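Local coordinates for outer membrane protein assembly factor BamA (Haemophilus ducreyi, PDB 4K3C) that probably assembles and inserts beta-barrel proteins into the outer membrane as a component of the Bam complex, at residues Leu389-Arg399 / Ile426-Glu437; Val276-Lys284 / Ala410-Phe418. All blocks are in the same frame, centred on the assembly; numbering follows the deposited sequence.

Contact 1: Leu389-Arg399 / Ile426-Glu437; sequences LYSAGGMGSLR and IGGNAMVNASLE
Tyr390 and Gly428 hold each other through a pair of backbone hydrogen bonds, Tyr390 N to Gly428 O at 2.7 Å and Gly428 N to Tyr390 O at 2.9 Å. This is a single antiparallel hydrogen-bonded bridge, made just before strand 430-440 begins.

Van der Waals packing surrounds it. The isobutyl fork of Leu389 straddles the glycine backbone, CD1 lying 3.3 Å from Gly427 O while CD2 reaches Gly428 O and the CB of Asn429. Asn429 turns its amide away to Thr467 and Thr376. The Tyr390 ring presents an edge to the peptide between Asn429 and Ala430. One step along comes an apolar contact, the CB atoms of Tyr390 and Met431 meeting at 4.0 Å. Met431 leaves the strand with CG anti to the backbone N and then bends at its thioether (chi3 72°), which brings SD to 3.8 Å from Ala392 CB and swings CE back toward Tyr390.

The charged contact lies at the far end. Arg399 NH1 reaches Glu437 OE1 at 3.4 Å, a salt bridge whose hydrogen bond is long and weak, with the two planes 73° apart. The stronger ionic partner of Arg399 is Asp460, bound through NE, and Phe458 adds a cation-pi contact. The sequence Leu-Arg-Gly-Phe matches the RGF/Y motif of loop 6 in Omp85 proteins, where the arginine meets acids of the inner barrel wall.

Contact 2: Val276-Lys284 / Ala410-Phe418; sequences VEREYTREK and AIYYREDGF
The guanidinium of Arg278 lies flat on the ring of Tyr413, the planes 27° apart and CZ 4.1 Å from the ring centroid, a cation-pi stack with NH1 over the middle of the ring. The two side chains run side by side and point the same way. Within its own segment Arg278 also grips Glu283 side-on, NE and NH2 both converging on OE2, which probably fixes the rotation of the guanidinium, with one face left to Tyr413.

Phe418 sits beside this pair, between Tyr280 and Tyr413. Tyr280 CA sits over one face, 3.8 Å from the ring centroid in a CH-pi contact, while the CD1 edge of Tyr413 points at the opposite face. Glu283 CG and the carbonyl of Arg278 approach at the ring edge. Tyr280 turns its own ring edge toward Phe418 in an offset edge-to-face pair, planes 82° apart, and meets Tyr476 edge-to-face as well. In the family's terms, the short helix that starts at Tyr280 belongs to extracellular loop 4, and it packs here on the hairpin at the tip of loop 6, in the dome over the barrel mouth.

Polar bonds fasten the helix start to the strand that carries Ala410 and Ile411. Glu279 is the N-cap: a bend at chi2 (79°) folds the carboxylate back over the helix start, OE1 facing Arg282 N, while OE2 uses its anti lone pair to accept from Ile411 N at 3.1 Å. Tyr280 N returns the link, donating to Ile411 O at 3.0 Å from a position tilted out of the carbonyl plane. On the far flank the carboxylate of Glu277 stacks nearly parallel over one face of Tyr412, CD 3.5 Å from CD1, and Asp424 takes the Tyr412 hydroxyl.

How the contacts relate
Past the POTRA domains and the first barrel strands, the chain leaves strand 260-274 for 276-284, the first half of contact 2, then runs through four more barrel strands before 389-399 opens contact 1. Segment 410-418 closes contact 2 across 125 intervening residues, and 426-437 closes contact 1 across only 26. The segments therefore alternate and the two closures cross. Contact 1 ties the inward part of loop 6 to barrel strand 430-440, while contact 2 ties the tip of the same loop to loop 4. Their centres are 24 Å apart, yet they meet at Ile426, whose CG1 lies 3.8 Å from Glu279 CD and whose CB is 3.9 Å from Ala410 N.

Contact 1: Leu389-Arg399 / Ile426-Glu437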
ATOM      1  N   LEU A 389     -13.101 -20.004   2.906  1.00 30.13           N
ATOM      2  CA  LEU A 389     -12.177 -20.643   3.843  1.00 38.42           C
ATOM      3  C   LEU A 389     -10.675 -20.436   3.532  1.00 40.10           C
ATOM      4  O   LEU A 389     -10.302 -20.055   2.435  1.00 43.07           O
ATOM      5  CB  LEU A 389     -12.489 -22.137   3.945  1.00 40.88           C
ATOM      6  CG  LEU A 389     -13.725 -22.546   4.739  1.00 32.17           C
ATOM      7  CD1 LEU A 389     -13.804 -24.033   4.769  1.00 33.22           C
ATOM      8  CD2 LEU A 389     -13.605 -22.015   6.119  1.00 32.04           C
ATOM      9  N   TYR A 390      -9.816 -20.689   4.512  1.00 47.18           N
ATOM     10  CA  TYR A 390      -8.383 -20.473   4.333  1.00 41.74           C
ATOM     11  C   TYR A 390      -7.601 -21.740   4.018  1.00 43.25           C
ATOM     12  O   TYR A 390      -7.991 -22.852   4.353  1.00 43.08           O
ATOM     13  CB  TYR A 390      -7.772 -19.850   5.574  1.00 43.10           C
ATOM     14  CG  TYR A 390      -8.473 -18.613   6.076  1.00 50.72           C
ATOM     15  CD1 TYR A 390      -8.549 -17.471   5.299  1.00 47.01           C
ATOM     16  CD2 TYR A 390      -9.026 -18.577   7.349  1.00 55.30           C
ATOM     17  CE1 TYR A 390      -9.160 -16.342   5.758  1.00 27.76           C
ATOM     18  CE2 TYR A 390      -9.653 -17.433   7.819  1.00 54.23           C
ATOM     19  CZ  TYR A 390      -9.713 -16.318   7.011  1.00 46.56           C
ATOM     20  OH  TYR A 390     -10.331 -15.174   7.467  1.00 47.02           O
ATOM     21  N   SER A 391      -6.471 -21.545   3.368  1.00 42.15           N
ATOM     22  CA  SER A 391      -5.548 -22.614   3.093  1.00 33.65           C
ATOM     23  C   SER A 391      -4.171 -21.957   3.044  1.00 39.59           C
ATOM     24  O   SER A 391      -4.064 -20.741   2.848  1.00 48.22           O
ATOM     25  CB  SER A 391      -5.889 -23.307   1.775  1.00 29.54           C
ATOM     26  OG  SER A 391      -5.574 -22.492   0.655  1.00 47.73           O
ATOM     27  N   ALA A 392      -3.121 -22.747   3.252  1.00 43.96           N
ATOM     28  CA  ALA A 392      -1.766 -22.221   3.247  1.00 40.63           C
ATOM     29  C   ALA A 392      -0.915 -23.065   2.325  1.00 30.44           C
ATOM     30  O   ALA A 392      -1.363 -24.100   1.845  1.00 36.63           O
ATOM     31  CB  ALA A 392      -1.191 -22.206   4.656  1.00 48.60           C
ATOM     32  N   GLY A 393       0.313 -22.620   2.091  1.00 28.51           N
ATOM     33  CA  GLY A 393       1.200 -23.246   1.129  1.00 28.91           C
ATOM     34  C   GLY A 393       1.647 -22.213   0.112  1.00 48.45           C
ATOM     35  O   GLY A 393       1.000 -21.173  -0.049  1.00 55.44           O
ATOM     36  N   GLY A 394       2.756 -22.486  -0.566  1.00 38.66           N
ATOM     37  CA  GLY A 394       3.248 -21.607  -1.608  1.00 37.96           C
ATOM     38  C   GLY A 394       3.927 -20.355  -1.098  1.00 44.31           C
ATOM     39  O   GLY A 394       3.810 -20.034   0.084  1.00 55.38           O
ATOM     40  N   MET A 395       4.640 -19.663  -1.993  1.00 41.23           N
ATOM     41  CA  MET A 395       5.303 -18.395  -1.686  1.00 34.14           C
ATOM     42  C   MET A 395       4.303 -17.485  -1.006  1.00 40.87           C
ATOM     43  O   MET A 395       3.135 -17.421  -1.397  1.00 46.08           O
ATOM     44  CB  MET A 395       5.829 -17.719  -2.961  1.00 30.31           C
ATOM     45  CG  MET A 395       6.661 -18.617  -3.894  1.00 44.88           C
ATOM     46  SD  MET A 395       7.655 -17.675  -5.088  1.00 37.41           S
ATOM     47  CE  MET A 395       6.598 -16.257  -5.382  1.00117.40           C
ATOM     48  N   GLY A 396       4.732 -16.801   0.035  1.00 45.66           N
ATOM     49  CA  GLY A 396       3.782 -15.979   0.754  1.00 50.19           C
ATOM     50  C   GLY A 396       3.177 -16.646   1.973  1.00 48.56           C
ATOM     51  O   GLY A 396       2.773 -15.955   2.905  1.00 57.64           O
ATOM     52  N   SER A 397       3.100 -17.973   1.990  1.00 40.74           N
ATOM     53  CA  SER A 397       2.718 -18.641   3.229  1.00 43.35           C
ATOM     54  C   SER A 397       3.634 -19.789   3.668  1.00 49.67           C
ATOM     55  O   SER A 397       4.053 -19.823   4.823  1.00 55.36           O
ATOM     56  CB  SER A 397       1.246 -19.070   3.217  1.00 45.54           C
ATOM     57  OG  SER A 397       1.038 -20.226   2.433  1.00 51.41           O
ATOM     58  N   LEU A 398       3.940 -20.727   2.774  1.00 44.58           N
ATOM     59  CA  LEU A 398       4.742 -21.888   3.161  1.00 39.86           C
ATOM     60  C   LEU A 398       5.527 -22.432   1.993  1.00 37.45           C
ATOM     61  O   LEU A 398       5.098 -23.374   1.343  1.00 41.65           O
ATOM     62  CB  LEU A 398       3.851 -23.002   3.709  1.00 42.90           C
ATOM     63  CG  LEU A 398       4.344 -23.869   4.868  1.00 42.69           C
ATOM     64  CD1 LEU A 398       3.565 -25.162   4.899  1.00 45.26           C
ATOM     65  CD2 LEU A 398       5.806 -24.136   4.770  1.00 40.68           C
ATOM     66  N   ARG A 399       6.697 -21.866   1.742  1.00 29.55           N
ATOM     67  CA  ARG A 399       7.498 -22.335   0.629  1.00 29.64           C
ATOM     68  C   ARG A 399       7.807 -23.844   0.694  1.00 40.30           C
ATOM     69  O   ARG A 399       7.797 -24.440   1.766  1.00 34.70           O
ATOM     70  CB  ARG A 399       8.727 -21.458   0.498  1.00 29.80           C
ATOM     71  CG  ARG A 399       8.317 -20.049   0.113  1.00 42.77           C
ATOM     72  CD  ARG A 399       9.476 -19.084   0.067  1.00 46.75           C
ATOM     73  NE  ARG A 399       9.752 -18.516   1.382  1.00 42.61           N
ATOM     74  CZ  ARG A 399      10.281 -17.316   1.573  1.00 48.64           C
ATOM     75  NH1 ARG A 399      10.492 -16.880   2.815  1.00 58.24           N
ATOM     76  NH2 ARG A 399      10.591 -16.555   0.523  1.00 42.83           N
ATOM     77  N   ILE A 426      -9.941 -28.781   1.337  1.00 44.15           N
ATOM     78  CA  ILE A 426     -11.232 -28.098   1.374  1.00 34.92           C
ATOM     79  C   ILE A 426     -11.136 -26.765   2.153  1.00 45.33           C
ATOM     80  O   ILE A 426     -11.951 -25.871   1.961  1.00 41.50           O
ATOM     81  CB  ILE A 426     -12.330 -29.054   1.929  1.00 48.42           C
ATOM     82  CG1 ILE A 426     -13.581 -29.016   1.058  1.00 59.75           C
ATOM     83  CG2 ILE A 426     -12.610 -28.835   3.423  1.00 36.32           C
ATOM     84  CD1 ILE A 426     -13.928 -27.645   0.524  1.00 75.02           C
ATOM     85  N   GLY A 427     -10.133 -26.629   3.022  1.00 42.59           N
ATOM     86  CA  GLY A 427      -9.874 -25.368   3.691  1.00 36.86           C
ATOM     87  C   GLY A 427     -10.418 -25.272   5.106  1.00 45.48           C
ATOM     88  O   GLY A 427     -11.276 -26.068   5.497  1.00 50.85           O
ATOM     89  N   GLY A 428      -9.931 -24.288   5.870  1.00 39.51           N
ATOM     90  CA  GLY A 428     -10.289 -24.146   7.272  1.00 45.59           C
ATOM     91  C   GLY A 428     -10.560 -22.713   7.673  1.00 49.55           C
ATOM     92  O   GLY A 428     -10.268 -21.808   6.897  1.00 49.24           O
ATOM     93  N   ASN A 429     -11.103 -22.506   8.878  1.00 31.78           N
ATOM     94  CA  ASN A 429     -11.479 -21.167   9.332  1.00 33.99           C
ATOM     95  C   ASN A 429     -10.467 -20.501  10.266  1.00 37.92           C
ATOM     96  O   ASN A 429     -10.767 -19.474  10.903  1.00 40.51           O
ATOM     97  CB  ASN A 429     -12.862 -21.166   9.985  1.00 34.35           C
ATOM     98  CG  ASN A 429     -12.877 -21.911  11.302  1.00 40.52           C
ATOM     99  OD1 ASN A 429     -12.242 -22.958  11.444  1.00 45.51           O
ATOM    100  ND2 ASN A 429     -13.599 -21.376  12.272  1.00 33.72           N
ATOM    101  N   ALA A 430      -9.272 -21.082  10.342  1.00 30.73           N
ATOM    102  CA  ALA A 430      -8.204 -20.558  11.199  1.00 35.75           C
ATOM    103  C   ALA A 430      -6.853 -20.878  10.603  1.00 38.04           C
ATOM    104  O   ALA A 430      -6.540 -22.031  10.336  1.00 40.97           O
ATOM    105  CB  ALA A 430      -8.301 -21.111  12.572  1.00 31.17           C
ATOM    106  N   MET A 431      -6.065 -19.838  10.388  1.00 29.20           N
ATOM    107  CA  MET A 431      -4.774 -19.969   9.756  1.00 34.37           C
ATOM    108  C   MET A 431      -3.780 -19.177  10.605  1.00 41.38           C
ATOM    109  O   MET A 431      -4.105 -18.098  11.098  1.00 41.87           O
ATOM    110  CB  MET A 431      -4.835 -19.437   8.314  1.00 31.76           C
ATOM    111  CG  MET A 431      -3.502 -19.389   7.607  1.00 44.70           C
ATOM    112  SD  MET A 431      -3.567 -19.514   5.812  1.00 27.63           S
ATOM    113  CE  MET A 431      -4.228 -17.919   5.407  1.00 29.13           C
ATOM    114  N   VAL A 432      -2.604 -19.743  10.843  1.00 28.59           N
ATOM    115  CA  VAL A 432      -1.496 -18.971  11.354  1.00 29.32           C
ATOM    116  C   VAL A 432      -0.292 -19.372  10.520  1.00 34.61           C
ATOM    117  O   VAL A 432      -0.128 -20.538  10.146  1.00 38.00           O
ATOM    118  CB  VAL A 432      -1.224 -19.194  12.879  1.00 38.95           C
ATOM    119  CG1 VAL A 432      -0.146 -18.248  13.368  1.00 28.86           C
ATOM    120  CG2 VAL A 432      -2.475 -18.976  13.709  1.00 31.65           C
ATOM    121  N   ASN A 433       0.531 -18.393  10.190  1.00 27.89           N
ATOM    122  CA  ASN A 433       1.767 -18.670   9.500  1.00 27.80           C
ATOM    123  C   ASN A 433       2.809 -17.734  10.069  1.00 42.35           C
ATOM    124  O   ASN A 433       2.469 -16.685  10.621  1.00 42.14           O
ATOM    125  CB  ASN A 433       1.614 -18.434   8.003  1.00 35.12           C
ATOM    126  CG  ASN A 433       1.403 -16.960   7.658  1.00 39.06           C
ATOM    127  OD1 ASN A 433       0.561 -16.289   8.242  1.00 32.44           O
ATOM    128  ND2 ASN A 433       2.184 -16.454   6.718  1.00 47.21           N
ATOM    129  N   ALA A 434       4.075 -18.115   9.968  1.00 36.55           N
ATOM    130  CA  ALA A 434       5.138 -17.197  10.331  1.00 30.88           C
ATOM    131  C   ALA A 434       6.371 -17.590   9.576  1.00 35.46           C
ATOM    132  O   ALA A 434       6.409 -18.652   8.946  1.00 41.19           O
ATOM    133  CB  ALA A 434       5.390 -17.219  11.786  1.00 28.58           C
ATOM    134  N   SER A 435       7.375 -16.728   9.625  1.00 28.56           N
ATOM    135  CA  SER A 435       8.529 -16.894   8.760  1.00 28.77           C
ATOM    136  C   SER A 435       9.690 -16.109   9.344  1.00 38.91           C
ATOM    137  O   SER A 435       9.499 -15.064   9.973  1.00 33.39           O
ATOM    138  CB  SER A 435       8.189 -16.389   7.365  1.00 53.75           C
ATOM    139  OG  SER A 435       9.053 -16.940   6.396  1.00 63.01           O
ATOM    140  N   LEU A 436      10.892 -16.628   9.153  1.00 39.28           N
ATOM    141  CA  LEU A 436      12.090 -16.033   9.704  1.00 30.31           C
ATOM    142  C   LEU A 436      13.138 -16.223   8.627  1.00 43.13           C
ATOM    143  O   LEU A 436      13.317 -17.338   8.129  1.00 41.58           O
ATOM    144  CB  LEU A 436      12.480 -16.805  10.963  1.00 32.42           C
ATOM    145  CG  LEU A 436      13.536 -16.299  11.955  1.00 37.36           C
ATOM    146  CD1 LEU A 436      14.667 -17.311  12.150  1.00 31.68           C
ATOM    147  CD2 LEU A 436      14.076 -14.927  11.581  1.00 31.74           C
ATOM    148  N   GLU A 437      13.819 -15.155   8.236  1.00 31.17           N
ATOM    149  CA  GLU A 437      14.876 -15.313   7.245  1.00 43.62           C
ATOM    150  C   GLU A 437      16.098 -14.458   7.467  1.00 47.99           C
ATOM    151  O   GLU A 437      15.999 -13.329   7.936  1.00 53.77           O
ATOM    152  CB  GLU A 437      14.363 -15.135   5.807  1.00 50.00           C
ATOM    153  CG  GLU A 437      13.521 -13.915   5.494  1.00 49.92           C
ATOM    154  CD  GLU A 437      12.677 -14.110   4.213  1.00 55.75           C
ATOM    155  OE1 GLU A 437      11.433 -13.958   4.309  1.00 58.92           O
ATOM    156  OE2 GLU A 437      13.246 -14.421   3.125  1.00 44.53           O
TER

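Contact 2: Val276-Lys284 / Ala410-Phe418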
ATOM      1  N   VAL A 276     -19.500 -27.719  -7.628  1.00 83.27           N
ATOM      2  CA  VAL A 276     -19.497 -28.048  -6.198  1.00 68.48           C
ATOM      3  C   VAL A 276     -19.887 -29.500  -5.998  1.00 65.08           C
ATOM      4  O   VAL A 276     -21.076 -29.811  -5.862  1.00 57.56           O
ATOM      5  CB  VAL A 276     -20.448 -27.173  -5.377  1.00 63.07           C
ATOM      6  CG1 VAL A 276     -20.073 -27.268  -3.918  1.00 72.10           C
ATOM      7  CG2 VAL A 276     -20.382 -25.729  -5.836  1.00 65.81           C
ATOM      8  N   GLU A 277     -18.886 -30.380  -5.956  1.00 68.65           N
ATOM      9  CA  GLU A 277     -19.135 -31.815  -6.107  1.00 72.15           C
ATOM     10  C   GLU A 277     -19.596 -32.510  -4.845  1.00 67.90           C
ATOM     11  O   GLU A 277     -19.565 -33.734  -4.762  1.00 81.56           O
ATOM     12  CB  GLU A 277     -17.942 -32.546  -6.748  1.00 78.99           C
ATOM     13  CG  GLU A 277     -16.825 -32.969  -5.810  1.00 78.21           C
ATOM     14  CD  GLU A 277     -16.549 -34.459  -5.900  1.00 75.56           C
ATOM     15  OE1 GLU A 277     -17.505 -35.249  -5.741  1.00 63.55           O
ATOM     16  OE2 GLU A 277     -15.379 -34.839  -6.136  1.00 82.72           O
ATOM     17  N   ARG A 278     -20.045 -31.717  -3.879  1.00 56.03           N
ATOM     18  CA  ARG A 278     -20.720 -32.234  -2.690  1.00 61.47           C
ATOM     19  C   ARG A 278     -19.817 -33.012  -1.745  1.00 58.06           C
ATOM     20  O   ARG A 278     -19.653 -34.225  -1.874  1.00 56.75           O
ATOM     21  CB  ARG A 278     -21.964 -33.059  -3.054  1.00 69.83           C
ATOM     22  CG  ARG A 278     -22.766 -33.528  -1.850  1.00 72.29           C
ATOM     23  CD  ARG A 278     -24.066 -34.217  -2.254  1.00 70.61           C
ATOM     24  NE  ARG A 278     -24.876 -34.524  -1.078  1.00 70.42           N
ATOM     25  CZ  ARG A 278     -25.466 -35.691  -0.852  1.00 70.79           C
ATOM     26  NH1 ARG A 278     -25.360 -36.680  -1.728  1.00 78.35           N
ATOM     27  NH2 ARG A 278     -26.170 -35.866   0.254  1.00 66.80           N
ATOM     28  N   GLU A 279     -19.237 -32.301  -0.786  1.00 61.59           N
ATOM     29  CA  GLU A 279     -18.501 -32.957   0.278  1.00 66.30           C
ATOM     30  C   GLU A 279     -19.036 -32.616   1.678  1.00 60.70           C
ATOM     31  O   GLU A 279     -19.919 -31.781   1.844  1.00 55.08           O
ATOM     32  CB  GLU A 279     -16.995 -32.688   0.154  1.00 69.13           C
ATOM     33  CG  GLU A 279     -16.541 -31.330   0.629  1.00 63.78           C
ATOM     34  CD  GLU A 279     -16.421 -31.261   2.133  1.00 57.28           C
ATOM     35  OE1 GLU A 279     -17.139 -30.442   2.730  1.00 59.77           O
ATOM     36  OE2 GLU A 279     -15.653 -32.054   2.716  1.00 57.67           O
ATOM     37  N   TYR A 280     -18.448 -33.259   2.676  1.00 64.49           N
ATOM     38  CA  TYR A 280     -18.973 -33.310   4.033  1.00 66.58           C
ATOM     39  C   TYR A 280     -19.163 -31.971   4.744  1.00 69.07           C
ATOM     40  O   TYR A 280     -20.288 -31.609   5.078  1.00 80.46           O
ATOM     41  CB  TYR A 280     -18.082 -34.229   4.862  1.00 65.27           C
ATOM     42  CG  TYR A 280     -18.467 -34.282   6.304  1.00 59.24           C
ATOM     43  CD1 TYR A 280     -19.537 -35.040   6.719  1.00 51.61           C
ATOM     44  CD2 TYR A 280     -17.743 -33.583   7.259  1.00 67.41           C
ATOM     45  CE1 TYR A 280     -19.889 -35.094   8.037  1.00 55.32           C
ATOM     46  CE2 TYR A 280     -18.087 -33.635   8.585  1.00 64.24           C
ATOM     47  CZ  TYR A 280     -19.163 -34.392   8.966  1.00 57.17           C
ATOM     48  OH  TYR A 280     -19.517 -34.437  10.281  1.00 59.60           O
ATOM     49  N   THR A 281     -18.068 -31.255   4.993  1.00 59.45           N
ATOM     50  CA  THR A 281     -18.118 -29.945   5.641  1.00 49.69           C
ATOM     51  C   THR A 281     -18.926 -28.925   4.843  1.00 56.86           C
ATOM     52  O   THR A 281     -19.636 -28.086   5.410  1.00 64.97           O
ATOM     53  CB  THR A 281     -16.715 -29.402   5.836  1.00 53.02           C
ATOM     54  OG1 THR A 281     -16.074 -30.139   6.881  1.00 67.58           O
ATOM     55  CG2 THR A 281     -16.746 -27.910   6.198  1.00 47.12           C
ATOM     56  N   ARG A 282     -18.813 -28.996   3.520  1.00 59.87           N
ATOM     57  CA  ARG A 282     -19.562 -28.098   2.647  1.00 53.46           C
ATOM     58  C   ARG A 282     -21.046 -28.289   2.802  1.00 50.27           C
ATOM     59  O   ARG A 282     -21.783 -27.314   2.855  1.00 54.96           O
ATOM     60  CB  ARG A 282     -19.204 -28.342   1.197  1.00 50.55           C
ATOM     61  CG  ARG A 282     -17.898 -27.743   0.795  1.00 53.04           C
ATOM     62  CD  ARG A 282     -17.691 -28.014  -0.663  1.00 62.60           C
ATOM     63  NE  ARG A 282     -16.534 -27.322  -1.196  1.00 56.13           N
ATOM     64  CZ  ARG A 282     -15.960 -27.650  -2.341  1.00 55.40           C
ATOM     65  NH1 ARG A 282     -16.446 -28.668  -3.055  1.00 49.74           N
ATOM     66  NH2 ARG A 282     -14.907 -26.962  -2.761  1.00 61.23           N
ATOM     67  N   GLU A 283     -21.471 -29.550   2.852  1.00 50.88           N
ATOM     68  CA  GLU A 283     -22.884 -29.900   3.019  1.00 67.23           C
ATOM     69  C   GLU A 283     -23.467 -29.199   4.242  1.00 68.95           C
ATOM     70  O   GLU A 283     -24.600 -28.684   4.222  1.00 58.41           O
ATOM     71  CB  GLU A 283     -23.050 -31.418   3.163  1.00 62.47           C
ATOM     72  CG  GLU A 283     -23.641 -32.098   1.940  1.00 60.32           C
ATOM     73  CD  GLU A 283     -24.917 -32.800   2.257  1.00 68.28           C
ATOM     74  OE1 GLU A 283     -25.580 -32.367   3.218  1.00 75.34           O
ATOM     75  OE2 GLU A 283     -25.257 -33.785   1.567  1.00 73.22           O
ATOM     76  N   LYS A 284     -22.658 -29.174   5.294  1.00 65.46           N
ATOM     77  CA  LYS A 284     -23.027 -28.567   6.553  1.00 64.47           C
ATOM     78  C   LYS A 284     -23.401 -27.114   6.324  1.00 63.25           C
ATOM     79  O   LYS A 284     -24.278 -26.585   7.001  1.00 61.44           O
ATOM     80  CB  LYS A 284     -21.853 -28.678   7.511  1.00 64.20           C
ATOM     81  CG  LYS A 284     -22.228 -28.655   8.949  1.00 69.62           C
ATOM     82  CD  LYS A 284     -21.131 -29.304   9.757  1.00 68.94           C
ATOM     83  CE  LYS A 284     -20.914 -30.738   9.329  1.00 71.02           C
ATOM     84  NZ  LYS A 284     -19.986 -31.438  10.262  1.00 76.11           N
ATOM     85  N   ALA A 410     -11.001 -32.683   2.041  1.00 45.21           N
ATOM     86  CA  ALA A 410     -12.383 -32.947   1.652  1.00 45.81           C
ATOM     87  C   ALA A 410     -12.781 -34.385   1.963  1.00 45.41           C
ATOM     88  O   ALA A 410     -11.936 -35.263   2.031  1.00 45.02           O
ATOM     89  CB  ALA A 410     -12.569 -32.665   0.166  1.00 47.21           C
ATOM     90  N   ILE A 411     -14.074 -34.622   2.152  1.00 55.23           N
ATOM     91  CA  ILE A 411     -14.594 -35.983   2.286  1.00 64.04           C
ATOM     92  C   ILE A 411     -15.851 -36.132   1.433  1.00 66.13           C
ATOM     93  O   ILE A 411     -16.950 -35.736   1.842  1.00 64.56           O
ATOM     94  CB  ILE A 411     -14.935 -36.340   3.744  1.00 63.30           C
ATOM     95  CG1 ILE A 411     -13.721 -36.124   4.645  1.00 57.37           C
ATOM     96  CG2 ILE A 411     -15.442 -37.782   3.844  1.00 65.85           C
ATOM     97  CD1 ILE A 411     -14.060 -36.199   6.112  1.00 62.32           C
ATOM     98  N   TYR A 412     -15.683 -36.704   0.247  1.00 63.86           N
ATOM     99  CA  TYR A 412     -16.773 -36.786  -0.717  1.00 63.63           C
ATOM    100  C   TYR A 412     -17.720 -37.951  -0.463  1.00 71.74           C
ATOM    101  O   TYR A 412     -17.525 -38.742   0.463  1.00 82.52           O
ATOM    102  CB  TYR A 412     -16.221 -36.860  -2.136  1.00 55.22           C
ATOM    103  CG  TYR A 412     -15.314 -35.707  -2.483  1.00 48.44           C
ATOM    104  CD1 TYR A 412     -15.778 -34.407  -2.456  1.00 52.53           C
ATOM    105  CD2 TYR A 412     -14.000 -35.921  -2.849  1.00 47.07           C
ATOM    106  CE1 TYR A 412     -14.957 -33.351  -2.768  1.00 52.63           C
ATOM    107  CE2 TYR A 412     -13.174 -34.880  -3.170  1.00 47.97           C
ATOM    108  CZ  TYR A 412     -13.653 -33.594  -3.126  1.00 53.24           C
ATOM    109  OH  TYR A 412     -12.813 -32.550  -3.455  1.00 56.75           O
ATOM    110  N   TYR A 413     -18.741 -38.049  -1.306  1.00 66.49           N
ATOM    111  CA  TYR A 413     -19.810 -39.014  -1.126  1.00 72.04           C
ATOM    112  C   TYR A 413     -19.487 -40.305  -1.881  1.00 73.25           C
ATOM    113  O   TYR A 413     -19.023 -40.262  -3.016  1.00 68.73           O
ATOM    114  CB  TYR A 413     -21.117 -38.396  -1.629  1.00 86.44           C
ATOM    115  CG  TYR A 413     -22.350 -38.831  -0.876  1.00 99.77           C
ATOM    116  CD1 TYR A 413     -22.696 -38.240   0.334  1.00104.27           C
ATOM    117  CD2 TYR A 413     -23.182 -39.826  -1.381  1.00104.59           C
ATOM    118  CE1 TYR A 413     -23.835 -38.642   1.031  1.00110.82           C
ATOM    119  CE2 TYR A 413     -24.324 -40.233  -0.694  1.00108.07           C
ATOM    120  CZ  TYR A 413     -24.650 -39.637   0.510  1.00106.66           C
ATOM    121  OH  TYR A 413     -25.781 -40.043   1.193  1.00 96.98           O
ATOM    122  N   ARG A 414     -19.715 -41.452  -1.243  1.00 82.72           N
ATOM    123  CA  ARG A 414     -19.483 -42.749  -1.881  1.00 87.90           C
ATOM    124  C   ARG A 414     -20.678 -43.706  -1.772  1.00104.68           C
ATOM    125  O   ARG A 414     -20.517 -44.907  -1.987  1.00111.70           O
ATOM    126  CB  ARG A 414     -18.230 -43.415  -1.312  1.00 83.90           C
ATOM    127  N   GLU A 415     -21.855 -43.160  -1.449  1.00113.21           N
ATOM    128  CA  GLU A 415     -23.134 -43.895  -1.310  1.00116.34           C
ATOM    129  C   GLU A 415     -23.007 -45.286  -0.678  1.00120.45           C
ATOM    130  O   GLU A 415     -22.712 -46.237  -1.396  1.00124.74           O
ATOM    131  CB  GLU A 415     -23.867 -43.975  -2.657  1.00113.93           C
ATOM    132  N   ASP A 416     -23.246 -45.462   0.628  1.00124.61           N
ATOM    133  CA  ASP A 416     -23.842 -44.523   1.600  1.00133.60           C
ATOM    134  C   ASP A 416     -23.379 -43.056   1.664  1.00133.60           C
ATOM    135  O   ASP A 416     -24.206 -42.157   1.841  1.00135.87           O
ATOM    136  CB  ASP A 416     -23.727 -45.126   3.010  1.00139.85           C
ATOM    137  CG  ASP A 416     -22.302 -45.059   3.575  1.00138.07           C
ATOM    138  OD1 ASP A 416     -21.326 -45.061   2.790  1.00135.80           O
ATOM    139  OD2 ASP A 416     -22.162 -45.003   4.814  1.00136.74           O
ATOM    140  N   GLY A 417     -22.074 -42.818   1.554  1.00122.83           N
ATOM    141  CA  GLY A 417     -21.581 -41.462   1.408  1.00104.80           C
ATOM    142  C   GLY A 417     -20.796 -40.903   2.569  1.00 91.71           C
ATOM    143  O   GLY A 417     -20.921 -41.351   3.703  1.00 96.18           O
ATOM    144  N   PHE A 418     -19.993 -39.894   2.261  1.00 83.55           N
ATOM    145  CA  PHE A 418     -19.119 -39.227   3.226  1.00 74.68           C
ATOM    146  C   PHE A 418     -18.232 -40.210   3.971  1.00 76.00           C
ATOM    147  O   PHE A 418     -17.957 -40.062   5.156  1.00 76.32           O
ATOM    148  CB  PHE A 418     -19.897 -38.277   4.151  1.00 65.53           C
ATOM    149  CG  PHE A 418     -20.573 -37.144   3.413  1.00 59.79           C
ATOM    150  CD1 PHE A 418     -20.056 -36.681   2.208  1.00 56.71           C
ATOM    151  CD2 PHE A 418     -21.730 -36.564   3.896  1.00 59.63           C
ATOM    152  CE1 PHE A 418     -20.677 -35.655   1.510  1.00 56.55           C
ATOM    153  CE2 PHE A 418     -22.347 -35.536   3.199  1.00 66.52           C
ATOM    154  CZ  PHE A 418     -21.815 -35.083   2.005  1.00 50.52           C
TER